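Local coordinates for protein kinase (Staphylococcus aureus subsp. aureus Mu50, PDB 3PY9) that probably senses muropeptides of the cell wall through its extracellular PASTA-containing region and, as a Ser/Thr kinase, phosphorylates proteins on serine and threonine, at residues A[102-107]-A[137-142]; A[144-149]-A[164-169]; A[218-223]-A[258-263]; A[231-236]-A[278-283]. All blocks are in the same frame, centred on the assembly; numbering follows the deposited sequence.

Contact 1 of 4, residues A[102-107]-A[137-142]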
loop_
_atom_site.group_PDB
_atom_site.type_symbol
_atom_site.label_atom_id
_atom_site.label_comp_id
_atom_site.label_asym_id
_atom_site.label_seq_id
_atom_site.Cartn_x
_atom_site.Cartn_y
_atom_site.Cartn_z
ATOM N N ILE A 102 4.384 -14.539 -15.204
ATOM C CA ILE A 102 4.750 -13.784 -14.003
ATOM C C ILE A 102 5.784 -12.696 -14.290
ATOM O O ILE A 102 6.732 -12.894 -15.044
ATOM C CB ILE A 102 5.316 -14.686 -12.884
ATOM C CG1 ILE A 102 4.481 -15.965 -12.720
ATOM C CG2 ILE A 102 5.482 -13.880 -11.543
ATOM C CD1 ILE A 102 3.128 -15.772 -12.029
ATOM N N GLU A 103 5.575 -11.550 -13.647
ATOM C CA GLU A 103 6.480 -10.398 -13.654
ATOM C C GLU A 103 6.730 -10.009 -12.211
ATOM O O GLU A 103 5.782 -9.815 -11.442
ATOM C CB GLU A 103 5.781 -9.212 -14.304
ATOM C CG GLU A 103 5.368 -9.432 -15.714
ATOM C CD GLU A 103 6.203 -8.610 -16.642
ATOM O OE1 GLU A 103 6.472 -7.443 -16.251
ATOM O OE2 GLU A 103 6.587 -9.123 -17.733
ATOM N N LYS A 104 7.997 -9.893 -11.844
ATOM C CA LYS A 104 8.358 -9.519 -10.486
ATOM C C LYS A 104 8.597 -8.019 -10.394
ATOM O O LYS A 104 9.326 -7.445 -11.207
ATOM C CB LYS A 104 9.581 -10.303 -10.019
ATOM C CG LYS A 104 9.339 -11.811 -9.961
ATOM C CD LYS A 104 10.593 -12.587 -9.589
ATOM C CE LYS A 104 10.216 -13.975 -9.051
ATOM N NZ LYS A 104 11.395 -14.826 -8.701
ATOM N N VAL A 105 7.962 -7.385 -9.414
ATOM C CA VAL A 105 8.096 -5.953 -9.227
ATOM C C VAL A 105 8.160 -5.699 -7.739
ATOM O O VAL A 105 7.636 -6.468 -6.947
ATOM C CB VAL A 105 6.871 -5.154 -9.828
ATOM C CG1 VAL A 105 6.872 -5.181 -11.365
ATOM C CG2 VAL A 105 5.550 -5.663 -9.285
ATOM N N TYR A 106 8.781 -4.601 -7.362
ATOM C CA TYR A 106 8.679 -4.153 -5.997
ATOM C C TYR A 106 7.296 -3.590 -5.774
ATOM O O TYR A 106 6.698 -2.993 -6.665
ATOM C CB TYR A 106 9.742 -3.104 -5.701
ATOM C CG TYR A 106 11.150 -3.626 -5.809
ATOM C CD1 TYR A 106 11.674 -4.438 -4.822
ATOM C CD2 TYR A 106 11.956 -3.295 -6.899
ATOM C CE1 TYR A 106 12.976 -4.915 -4.898
ATOM C CE2 TYR A 106 13.267 -3.775 -6.986
ATOM C CZ TYR A 106 13.758 -4.578 -5.965
ATOM O OH TYR A 106 15.037 -5.066 -6.017
ATOM N N ASN A 107 6.793 -3.776 -4.565
ATOM C CA ASN A 107 5.434 -3.356 -4.255
ATOM C C ASN A 107 5.266 -3.117 -2.755
ATOM O O ASN A 107 5.973 -3.747 -1.966
ATOM C CB ASN A 107 4.470 -4.415 -4.751
ATOM C CG ASN A 107 3.048 -4.081 -4.445
ATOM O OD1 ASN A 107 2.426 -4.686 -3.566
ATOM N ND2 ASN A 107 2.511 -3.118 -5.170
ATOM N N GLU A 137 4.052 -10.305 -9.317
ATOM C CA GLU A 137 4.429 -10.885 -8.043
ATOM C C GLU A 137 5.273 -9.881 -7.298
ATOM O O GLU A 137 6.224 -9.368 -7.864
ATOM C CB GLU A 137 5.253 -12.148 -8.284
ATOM C CG GLU A 137 5.627 -12.904 -7.036
ATOM C CD GLU A 137 6.605 -14.019 -7.309
ATOM O OE1 GLU A 137 6.890 -14.290 -8.486
ATOM O OE2 GLU A 137 7.108 -14.624 -6.346
ATOM N N SER A 138 4.948 -9.629 -6.031
ATOM C CA SER A 138 5.702 -8.669 -5.222
ATOM C C SER A 138 7.110 -9.168 -4.870
ATOM O O SER A 138 7.291 -10.315 -4.491
ATOM C CB SER A 138 4.947 -8.350 -3.924
ATOM O OG SER A 138 5.712 -7.457 -3.116
ATOM N N LEU A 139 8.091 -8.293 -4.981
ATOM C CA LEU A 139 9.413 -8.569 -4.430
ATOM C C LEU A 139 9.557 -7.909 -3.061
ATOM O O LEU A 139 10.666 -7.778 -2.560
ATOM C CB LEU A 139 10.520 -8.060 -5.367
ATOM C CG LEU A 139 10.726 -8.716 -6.736
ATOM C CD1 LEU A 139 11.637 -7.889 -7.592
ATOM C CD2 LEU A 139 11.279 -10.132 -6.586
ATOM N N GLY A 140 8.432 -7.497 -2.472
ATOM C CA GLY A 140 8.436 -6.641 -1.279
ATOM C C GLY A 140 8.845 -5.228 -1.644
ATOM O O GLY A 140 9.044 -4.918 -2.830
ATOM N N ILE A 141 8.976 -4.356 -0.636
ATOM C CA ILE A 141 9.427 -2.993 -0.879
ATOM C C ILE A 141 10.920 -2.986 -1.207
ATOM O O ILE A 141 11.681 -3.777 -0.654
ATOM C CB ILE A 141 9.131 -2.059 0.318
ATOM C CG1 ILE A 141 7.609 -1.905 0.485
ATOM C CG2 ILE A 141 9.771 -0.711 0.095
ATOM C CD1 ILE A 141 7.158 -1.191 1.765
ATOM N N LYS A 142 11.318 -2.111 -2.129
ATOM C CA LYS A 142 12.712 -1.920 -2.450
ATOM C C LYS A 142 13.487 -1.623 -1.156
ATOM O O LYS A 142 13.070 -0.758 -0.361
ATOM C CB LYS A 142 12.856 -0.781 -3.468
ATOM C CG LYS A 142 14.281 -0.274 -3.695
ATOM C CD LYS A 142 15.121 -1.238 -4.522
ATOM C CE LYS A 142 16.583 -0.906 -4.368
ATOM N NZ LYS A 142 17.460 -1.529 -5.371
#
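The Tyr106 ring lies between two aliphatic side chains of 137-142. Leu139 CD1 sits over the centre of one face, 4.2 Å from the ring centroid. On the opposite face Lys142 CB makes a second CH-pi contact nearer the rim, and the bend at chi2 (74°) carries Lys142 CD to 3.9 Å from Tyr106 CZ. Gly140 O meets the ring edge in its plane, beside CD1. Further back, Leu139 CG and CD2 pack across Lys104 CB. Lys104 and Glu137 run side by side as extended chains pointing the same way; Glu137 OE1 approaches Lys104 CE to 3.4 Å, and Ile102 CG2 is equally near that oxygen.

Beneath these groups the backbones pair in parallel: edge strand 100-105 joins the central strand 133-138 of a three-stranded PASTA sheet. Glu103 O accepts from Glu137 N, Glu137 O from Val105 N, and Val105 O from Leu139 N at 2.7 Å. Further along, Asn107 N bonds to Gly140 O at 3.1 Å, from above the carbonyl plane. An ST turn shapes this exit, Ser138 OG accepting from Gly140 N at 2.8 Å; that hydroxyl also bonds Ala110 O, and Asn107 OD1 takes the Gln109 and Ala110 amides.

Glu137 OE1 is buried here with no polar partner in the model. Lys104 NZ, 4.5 Å from Glu137 OE1, is too far for a salt bridge but may still partly offset the charge.

Contact 2 of 4, residues A[144-149]-A[164-169]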
loop_
_atom_site.group_PDB
_atom_site.type_symbol
_atom_site.label_atom_id
_atom_site.label_comp_id
_atom_site.label_asym_id
_atom_site.label_seq_id
_atom_site.Cartn_x
_atom_site.Cartn_y
_atom_site.Cartn_z
ATOM N N VAL A 144 16.669 -0.128 0.599
ATOM C CA VAL A 144 17.671 0.904 0.374
ATOM C C VAL A 144 18.556 0.963 1.600
ATOM O O VAL A 144 18.058 0.918 2.723
ATOM C CB VAL A 144 17.017 2.273 0.153
ATOM C CG1 VAL A 144 18.088 3.361 -0.046
ATOM C CG2 VAL A 144 16.091 2.203 -1.068
ATOM N N TYR A 145 19.858 1.076 1.375
ATOM C CA TYR A 145 20.824 1.098 2.447
ATOM C C TYR A 145 20.824 2.452 3.163
ATOM O O TYR A 145 20.889 3.500 2.535
ATOM C CB TYR A 145 22.210 0.759 1.908
ATOM C CG TYR A 145 23.231 0.475 2.988
ATOM C CD1 TYR A 145 23.452 -0.819 3.432
ATOM C CD2 TYR A 145 23.965 1.528 3.593
ATOM C CE1 TYR A 145 24.389 -1.074 4.442
ATOM C CE2 TYR A 145 24.909 1.280 4.587
ATOM C CZ TYR A 145 25.101 -0.015 5.023
ATOM O OH TYR A 145 26.032 -0.283 6.003
ATOM N N VAL A 146 20.728 2.410 4.487
ATOM C CA VAL A 146 20.773 3.626 5.315
ATOM C C VAL A 146 22.201 3.916 5.759
ATOM O O VAL A 146 22.723 3.255 6.657
ATOM C CB VAL A 146 19.919 3.468 6.569
ATOM C CG1 VAL A 146 19.722 4.844 7.264
ATOM C CG2 VAL A 146 18.585 2.814 6.216
ATOM N N GLU A 147 22.827 4.901 5.121
ATOM C CA GLU A 147 24.179 5.293 5.474
ATOM C C GLU A 147 24.296 5.778 6.928
ATOM O O GLU A 147 23.509 6.621 7.393
ATOM C CB GLU A 147 24.735 6.342 4.516
ATOM C CG GLU A 147 26.233 6.556 4.762
ATOM C CD GLU A 147 26.867 7.583 3.860
ATOM O OE1 GLU A 147 26.183 8.118 2.959
ATOM O OE2 GLU A 147 28.071 7.825 4.038
ATOM N N ASP A 148 25.282 5.218 7.631
ATOM C CA ASP A 148 25.531 5.537 9.033
ATOM C C ASP A 148 26.302 6.834 9.102
ATOM O O ASP A 148 27.461 6.906 8.687
ATOM C CB ASP A 148 26.323 4.406 9.677
ATOM C CG ASP A 148 26.486 4.557 11.181
ATOM O OD1 ASP A 148 26.242 5.656 11.748
ATOM O OD2 ASP A 148 26.886 3.535 11.791
ATOM N N PHE A 149 25.638 7.862 9.609
ATOM C CA PHE A 149 26.207 9.196 9.711
ATOM C C PHE A 149 26.504 9.600 11.172
ATOM O O PHE A 149 26.661 10.795 11.468
ATOM C CB PHE A 149 25.253 10.222 9.098
ATOM C CG PHE A 149 25.317 10.321 7.575
ATOM C CD1 PHE A 149 26.424 10.888 6.940
ATOM C CD2 PHE A 149 24.241 9.893 6.793
ATOM C CE1 PHE A 149 26.466 11.017 5.539
ATOM C CE2 PHE A 149 24.272 10.008 5.402
ATOM C CZ PHE A 149 25.387 10.565 4.769
ATOM N N LYS A 164 17.831 9.658 -1.231
ATOM C CA LYS A 164 17.611 8.211 -1.375
ATOM C C LYS A 164 16.161 7.881 -1.042
ATOM O O LYS A 164 15.780 6.706 -0.980
ATOM C CB LYS A 164 18.576 7.407 -0.493
ATOM C CG LYS A 164 20.055 7.531 -0.885
ATOM C CD LYS A 164 20.666 6.212 -1.377
ATOM C CE LYS A 164 20.121 5.733 -2.736
ATOM N NZ LYS A 164 20.584 4.324 -3.106
ATOM N N GLY A 165 15.357 8.921 -0.816
ATOM C CA GLY A 165 13.921 8.746 -0.605
ATOM C C GLY A 165 13.432 8.616 0.821
ATOM O O GLY A 165 12.228 8.479 1.050
ATOM N N PHE A 166 14.355 8.680 1.782
ATOM C CA PHE A 166 14.010 8.550 3.197
ATOM C C PHE A 166 13.336 9.788 3.725
ATOM O O PHE A 166 13.609 10.905 3.270
ATOM C CB PHE A 166 15.238 8.206 4.068
ATOM C CG PHE A 166 15.846 6.847 3.759
ATOM C CD1 PHE A 166 15.125 5.684 3.976
ATOM C CD2 PHE A 166 17.129 6.749 3.239
ATOM C CE1 PHE A 166 15.658 4.433 3.652
ATOM C CE2 PHE A 166 17.695 5.506 2.933
ATOM C CZ PHE A 166 16.956 4.349 3.148
ATOM N N LYS A 167 12.446 9.564 4.685
ATOM C CA LYS A 167 11.933 10.613 5.551
ATOM C C LYS A 167 12.893 10.772 6.754
ATOM O O LYS A 167 13.287 9.788 7.375
ATOM C CB LYS A 167 10.505 10.271 5.991
ATOM C CG LYS A 167 9.516 10.138 4.814
ATOM C CD LYS A 167 8.460 9.046 5.057
ATOM C CE LYS A 167 7.584 8.778 3.814
ATOM N NZ LYS A 167 8.255 8.013 2.706
ATOM N N VAL A 168 13.289 12.008 7.051
ATOM C CA VAL A 168 14.295 12.292 8.086
ATOM C C VAL A 168 13.662 13.084 9.218
ATOM O O VAL A 168 13.065 14.131 8.976
ATOM C CB VAL A 168 15.473 13.117 7.519
ATOM C CG1 VAL A 168 16.265 13.779 8.648
ATOM C CG2 VAL A 168 16.389 12.262 6.636
ATOM N N GLU A 169 13.794 12.588 10.447
ATOM C CA GLU A 169 13.351 13.327 11.627
ATOM C C GLU A 169 14.509 13.601 12.570
ATOM O O GLU A 169 15.489 12.858 12.602
ATOM C CB GLU A 169 12.269 12.564 12.376
ATOM C CG GLU A 169 10.958 12.451 11.632
ATOM C CD GLU A 169 9.912 11.686 12.427
ATOM O OE1 GLU A 169 10.288 11.078 13.474
ATOM O OE2 GLU A 169 8.726 11.689 11.995
#
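Phe166 turns its ring edge toward the backbone of 144-149. Val144 O lies in the ring plane, 3.6 Å from Phe166 CZ, and Tyr145 O stands at the same edge near CE2. Two valine methyls reach the ring tip: Val144 CG1 approaches Phe166 CZ to 3.5 Å, and Val146 CG2 reaches the same carbon at 3.8 Å. Val144 and Phe166 run alongside one another, pointing opposite ways, while Val146 crosses the ring at a slant.

Val144 CG1 stands anti to the backbone N (chi1 179°), which puts it between the ring and Lys164. The lysine chain, bent at chi2 and chi3, curls round that methyl, with CB, CD, CE and NZ of Lys164 each about 4.1 Å from Val144 CG1.

What sets Phe166 here is the end of helix 154-162. A Schellman motif closes it, with Phe166 N bonded to Leu161 O and Gly165 N to Glu162 O, and Gly165 has the positive phi of the C-prime position. The chain then enters strand 167-173, so the contact joins the first strand of this PASTA domain to the turn after its helix. Leu161, Val193 and Ile199 also touch the Phe166 side chain in this buried core.

The attachment is almost wholly van der Waals packing; the slightly positive C-H rim of the ring facing two carbonyl oxygens probably adds a modest electrostatic pull.

Contact 3 of 4, residues A[218-223]-A[258-263]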
loop_
_atom_site.group_PDB
_atom_site.type_symbol
_atom_site.label_atom_id
_atom_site.label_comp_id
_atom_site.label_asym_id
_atom_site.label_seq_id
_atom_site.Cartn_x
_atom_site.Cartn_y
_atom_site.Cartn_z
ATOM N N THR A 218 10.593 32.294 38.354
ATOM C CA THR A 218 9.779 31.271 38.983
ATOM C C THR A 218 8.372 31.846 39.058
ATOM O O THR A 218 8.118 32.826 39.767
ATOM C CB THR A 218 10.288 30.874 40.373
ATOM O OG1 THR A 218 11.706 30.694 40.328
ATOM C CG2 THR A 218 9.658 29.568 40.806
ATOM N N GLU A 219 7.478 31.259 38.270
ATOM C CA GLU A 219 6.075 31.611 38.311
ATOM C C GLU A 219 5.395 30.707 39.326
ATOM O O GLU A 219 5.679 29.514 39.392
ATOM C CB GLU A 219 5.446 31.447 36.928
ATOM C CG GLU A 219 5.911 32.486 35.913
ATOM C CD GLU A 219 5.265 33.864 36.089
ATOM O OE1 GLU A 219 4.183 33.975 36.711
ATOM O OE2 GLU A 219 5.838 34.847 35.581
ATOM N N SER A 220 4.522 31.290 40.137
ATOM C CA SER A 220 3.722 30.520 41.076
ATOM C C SER A 220 2.274 30.430 40.620
ATOM O O SER A 220 1.689 31.427 40.183
ATOM C CB SER A 220 3.789 31.137 42.469
ATOM O OG SER A 220 4.958 30.711 43.130
ATOM N N VAL A 221 1.709 29.229 40.722
ATOM C CA VAL A 221 0.280 29.009 40.471
ATOM C C VAL A 221 -0.329 28.154 41.592
ATOM O O VAL A 221 0.256 27.140 41.992
ATOM C CB VAL A 221 0.012 28.381 39.040
ATOM C CG1 VAL A 221 0.739 27.061 38.865
ATOM C CG2 VAL A 221 -1.468 28.205 38.786
ATOM N N ASP A 222 -1.477 28.588 42.109
ATOM C CA ASP A 222 -2.251 27.796 43.053
ATOM C C ASP A 222 -3.140 26.814 42.285
ATOM O O ASP A 222 -4.070 27.228 41.577
ATOM C CB ASP A 222 -3.158 28.689 43.904
ATOM C CG ASP A 222 -2.413 29.473 44.950
ATOM O OD1 ASP A 222 -1.471 28.932 45.572
ATOM O OD2 ASP A 222 -2.798 30.645 45.160
ATOM N N VAL A 223 -2.873 25.523 42.444
ATOM C CA VAL A 223 -3.688 24.479 41.802
ATOM C C VAL A 223 -4.699 23.967 42.811
ATOM O O VAL A 223 -4.300 23.454 43.836
ATOM C CB VAL A 223 -2.817 23.288 41.349
ATOM C CG1 VAL A 223 -3.682 22.181 40.714
ATOM C CG2 VAL A 223 -1.718 23.761 40.409
ATOM N N ASP A 258 -5.363 21.524 47.819
ATOM C CA ASP A 258 -4.888 22.702 47.113
ATOM C C ASP A 258 -3.377 22.850 47.261
ATOM O O ASP A 258 -2.855 22.788 48.368
ATOM C CB ASP A 258 -5.628 23.942 47.608
ATOM C CG ASP A 258 -7.123 23.874 47.347
ATOM O OD1 ASP A 258 -7.553 23.033 46.543
ATOM O OD2 ASP A 258 -7.883 24.662 47.948
ATOM N N GLN A 259 -2.689 23.020 46.133
ATOM C CA GLN A 259 -1.242 23.131 46.115
ATOM C C GLN A 259 -0.719 24.321 45.323
ATOM O O GLN A 259 -1.035 24.487 44.141
ATOM C CB GLN A 259 -0.625 21.864 45.547
ATOM C CG GLN A 259 -0.627 20.705 46.493
ATOM C CD GLN A 259 0.734 20.460 47.100
ATOM O OE1 GLN A 259 1.033 20.950 48.196
ATOM N NE2 GLN A 259 1.573 19.696 46.395
ATOM N N ARG A 260 0.091 25.141 45.993
ATOM C CA ARG A 260 0.860 26.183 45.334
ATOM C C ARG A 260 2.014 25.483 44.644
ATOM O O ARG A 260 2.698 24.655 45.241
ATOM C CB ARG A 260 1.357 27.227 46.358
ATOM C CG ARG A 260 2.447 28.188 45.865
ATOM C CD ARG A 260 1.866 29.489 45.341
ATOM N NE ARG A 260 1.121 30.221 46.372
ATOM C CZ ARG A 260 0.519 31.400 46.187
ATOM N NH1 ARG A 260 0.568 32.011 45.004
ATOM N NH2 ARG A 260 -0.142 31.968 47.195
ATOM N N ILE A 261 2.198 25.790 43.371
ATOM C CA ILE A 261 3.229 25.149 42.562
ATOM C C ILE A 261 4.059 26.218 41.891
ATOM O O ILE A 261 3.534 27.230 41.461
ATOM C CB ILE A 261 2.604 24.135 41.554
ATOM C CG1 ILE A 261 2.849 22.708 42.042
ATOM C CG2 ILE A 261 3.146 24.286 40.131
ATOM C CD1 ILE A 261 1.952 22.290 43.191
ATOM N N ASP A 262 5.363 25.989 41.838
ATOM C CA ASP A 262 6.285 26.943 41.247
ATOM C C ASP A 262 6.778 26.397 39.922
ATOM O O ASP A 262 7.097 25.218 39.807
ATOM C CB ASP A 262 7.445 27.226 42.201
ATOM C CG ASP A 262 6.975 27.569 43.600
ATOM O OD1 ASP A 262 6.045 28.378 43.754
ATOM O OD2 ASP A 262 7.530 27.015 44.557
ATOM N N ILE A 263 6.808 27.255 38.911
ATOM C CA ILE A 263 7.194 26.813 37.578
ATOM C C ILE A 263 8.368 27.637 37.044
ATOM O O ILE A 263 8.178 28.765 36.592
ATOM C CB ILE A 263 6.003 26.830 36.599
ATOM C CG1 ILE A 263 4.888 25.903 37.094
ATOM C CG2 ILE A 263 6.454 26.373 35.241
ATOM C CD1 ILE A 263 3.552 26.168 36.470
#
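Asp222 and Arg260 cross obliquely, and Asp222 OD1 comes over one face of the guanidinium, toward its rim, instead of lining up with its edge. Asp222 OD1 is 3.0 Å from Arg260 NE, well out of the guanidinium plane, with the two flat groups turned 60° apart. No N-H points at the oxygen, so this salt bridge works by charge alone. Arg260 gets there by bending at chi2 and chi3, and its CD also packs on Ser220 CB at 3.8 Å. Next to it Ser220 OG donates to Asp262 OD1 at 2.6 Å, meeting the anti side of the carboxylate 22° out of its plane. Thr218 CG2 slants across Asp262 CB, 3.5 Å away.

Ser220, Asp222, Arg260 and Asp262 line the outer face of an antiparallel two-stranded sheet. Three hydrogen-bonded pairs, Glu219 with Ile263, Val221 with Ile261 and Val223 with Gln259, each contribute two backbone bonds. The arrangement is consistent with the E-set clan of this C-terminal PASTA-like domain, whose members are immunoglobulin-like sandwiches; here the two strands pack against a second, larger sheet.

Val221, Val223, Ile261 and Ile263 point inward. Val221 CG1, held between its backbone N and carbonyl carbon (chi1 58°), reaches Ile263 CD1 at 3.8 Å and Ile261 CG2 at 3.9 Å. Tyr275 of strand 272-279 lies against Val221 and Ile263. Glu219 starts on this same face, but its chain bends at chi2 and its carboxylate forms a salt bridge with Lys287.

Contact 4 of 4, residues A[231-236]-A[278-283]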
loop_
_atom_site.group_PDB
_atom_site.type_symbol
_atom_site.label_atom_id
_atom_site.label_comp_id
_atom_site.label_asym_id
_atom_site.label_seq_id
_atom_site.Cartn_x
_atom_site.Cartn_y
_atom_site.Cartn_z
ATOM N N LYS A 231 -9.637 10.727 46.646
ATOM C CA LYS A 231 -8.634 10.181 45.763
ATOM C C LYS A 231 -7.819 11.324 45.147
ATOM O O LYS A 231 -8.337 12.406 44.889
ATOM C CB LYS A 231 -9.268 9.281 44.691
ATOM C CG LYS A 231 -9.925 7.995 45.229
ATOM C CD LYS A 231 -9.030 7.186 46.192
ATOM C CE LYS A 231 -9.763 5.971 46.791
ATOM N NZ LYS A 231 -10.836 6.327 47.788
ATOM N N SER A 232 -6.536 11.073 44.946
ATOM C CA SER A 232 -5.644 12.050 44.352
ATOM C C SER A 232 -6.009 12.321 42.900
ATOM O O SER A 232 -6.675 11.516 42.234
ATOM C CB SER A 232 -4.197 11.577 44.459
ATOM O OG SER A 232 -3.983 10.364 43.759
ATOM N N GLN A 233 -5.590 13.490 42.442
ATOM C CA GLN A 233 -5.654 13.877 41.046
ATOM C C GLN A 233 -4.233 14.071 40.573
ATOM O O GLN A 233 -3.358 14.515 41.334
ATOM C CB GLN A 233 -6.391 15.192 40.894
ATOM C CG GLN A 233 -7.832 15.166 41.296
ATOM C CD GLN A 233 -8.477 16.521 41.169
ATOM O OE1 GLN A 233 -8.062 17.473 41.804
ATOM N NE2 GLN A 233 -9.499 16.614 40.336
ATOM N N LYS A 234 -4.012 13.774 39.307
ATOM C CA LYS A 234 -2.702 13.911 38.721
ATOM C C LYS A 234 -2.535 15.267 38.032
ATOM O O LYS A 234 -3.359 15.683 37.217
ATOM C CB LYS A 234 -2.469 12.795 37.716
ATOM C CG LYS A 234 -0.991 12.500 37.453
ATOM C CD LYS A 234 -0.794 11.605 36.209
ATOM C CE LYS A 234 -2.035 10.776 35.863
ATOM N NZ LYS A 234 -2.508 9.944 37.009
ATOM N N VAL A 235 -1.450 15.944 38.369
ATOM C CA VAL A 235 -1.154 17.234 37.785
ATOM C C VAL A 235 -0.033 17.036 36.782
ATOM O O VAL A 235 0.933 16.329 37.058
ATOM C CB VAL A 235 -0.763 18.270 38.861
ATOM C CG1 VAL A 235 -0.522 19.640 38.249
ATOM C CG2 VAL A 235 -1.842 18.337 39.913
ATOM N N LYS A 236 -0.196 17.643 35.610
ATOM C CA LYS A 236 0.844 17.659 34.597
ATOM C C LYS A 236 1.055 19.093 34.148
ATOM O O LYS A 236 0.105 19.786 33.740
ATOM C CB LYS A 236 0.477 16.751 33.417
ATOM C CG LYS A 236 0.550 15.267 33.740
ATOM C CD LYS A 236 0.237 14.412 32.533
ATOM C CE LYS A 236 -0.228 13.026 32.970
ATOM N NZ LYS A 236 -1.665 13.060 33.409
ATOM N N LYS A 278 -2.437 21.059 33.693
ATOM C CA LYS A 278 -3.623 20.200 33.622
ATOM C C LYS A 278 -3.785 19.333 34.871
ATOM O O LYS A 278 -2.790 18.975 35.514
ATOM C CB LYS A 278 -3.542 19.292 32.400
ATOM C CG LYS A 278 -3.383 20.042 31.090
ATOM C CD LYS A 278 -3.507 19.085 29.928
ATOM C CE LYS A 278 -3.267 19.772 28.611
ATOM N NZ LYS A 278 -3.232 18.735 27.552
ATOM N N VAL A 279 -5.041 19.013 35.209
ATOM C CA VAL A 279 -5.383 18.200 36.377
ATOM C C VAL A 279 -6.337 17.113 35.901
ATOM O O VAL A 279 -7.441 17.408 35.421
ATOM C CB VAL A 279 -6.014 19.044 37.544
ATOM C CG1 VAL A 279 -6.515 18.142 38.645
ATOM C CG2 VAL A 279 -4.999 20.075 38.117
ATOM N N ASP A 280 -5.906 15.859 36.012
ATOM C CA ASP A 280 -6.641 14.749 35.378
ATOM C C ASP A 280 -7.057 15.037 33.917
ATOM O O ASP A 280 -8.204 14.794 33.530
ATOM C CB ASP A 280 -7.875 14.394 36.208
ATOM C CG ASP A 280 -7.531 13.636 37.467
ATOM O OD1 ASP A 280 -6.426 13.079 37.583
ATOM O OD2 ASP A 280 -8.383 13.586 38.350
ATOM N N GLY A 281 -6.127 15.551 33.115
ATOM C CA GLY A 281 -6.356 15.743 31.683
ATOM C C GLY A 281 -6.962 17.069 31.263
ATOM O O GLY A 281 -6.912 17.428 30.084
ATOM N N LYS A 282 -7.541 17.798 32.207
ATOM C CA LYS A 282 -8.216 19.055 31.918
ATOM C C LYS A 282 -7.352 20.242 32.272
ATOM O O LYS A 282 -6.804 20.297 33.370
ATOM C CB LYS A 282 -9.517 19.148 32.711
ATOM C CG LYS A 282 -10.633 18.226 32.222
ATOM C CD LYS A 282 -11.438 18.901 31.110
ATOM C CE LYS A 282 -12.461 17.952 30.501
ATOM N NZ LYS A 282 -11.758 16.765 29.899
ATOM N N THR A 283 -7.258 21.201 31.356
ATOM C CA THR A 283 -6.547 22.460 31.597
ATOM C C THR A 283 -7.182 23.210 32.743
ATOM O O THR A 283 -8.383 23.468 32.738
ATOM C CB THR A 283 -6.552 23.352 30.342
ATOM O OG1 THR A 283 -5.950 22.640 29.263
ATOM C CG2 THR A 283 -5.775 24.660 30.561
HETATM O O HOH W 1 -8.822 11.628 40.361
HETATM O O HOH W 2 -3.162 15.756 34.338
#
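Asp280 uses both carboxylate oxygens to hold 231-236. Asp280 OD1 accepts from Lys234 N at 3.0 Å in a nearly straight bond (171°), the donor standing above the carboxylate plane. Asp280 OD2 takes a hydrogen from water 1, 2.8 Å away, which donates its other one to Ser232 O. The backbone of Asp280 answers in return, its N bonding to Lys234 O at 2.8 Å. Lys234 O has a second donor in water 2, and this water accepts from Lys236 NZ and, at 3.2 Å, from Gly281 N. Lys236 and Lys278 form a hydrogen-bonded antiparallel pair with N and O used on both sides.

Gln233 crosses Asp280 at about a right angle, its CG 3.4 Å from Asp280 OD2 and its amide plane 83° from the carboxylate. The amide is satisfied from outside, OE1 by Thr226 N. Val279 CG1 lies 3.6 Å from Gln233 CD.

A type I' turn from Val279 to Lys282 joins strands 272-279 and 282-290 in a hairpin. Its first strand borders strand 233-241, which pairs on its other edge with 251-255; Val235, touching Val279, also reaches Phe253 and Ile255 there.

The four contacts follow the chain from the middle of an elongated rod to its C-terminal end. Contact 1 closes before contact 2 opens; their centres are 21 Å apart, and the chain passes almost directly from strand 133-138 into strand 143-146, the junction of two successive PASTA domains. Contacts 3 and 4 belong to the C-terminal domain. Their segments alternate along the chain, their centres lie 14 Å apart, and they touch where Val223 CG1 meets Val279 CG2 at 3.6 Å, between the two-stranded and five-stranded sheets. Contacts 1 and 3 are 60 Å apart between centres, a spacing suited to an extended extracellular stalk of separately folded domains.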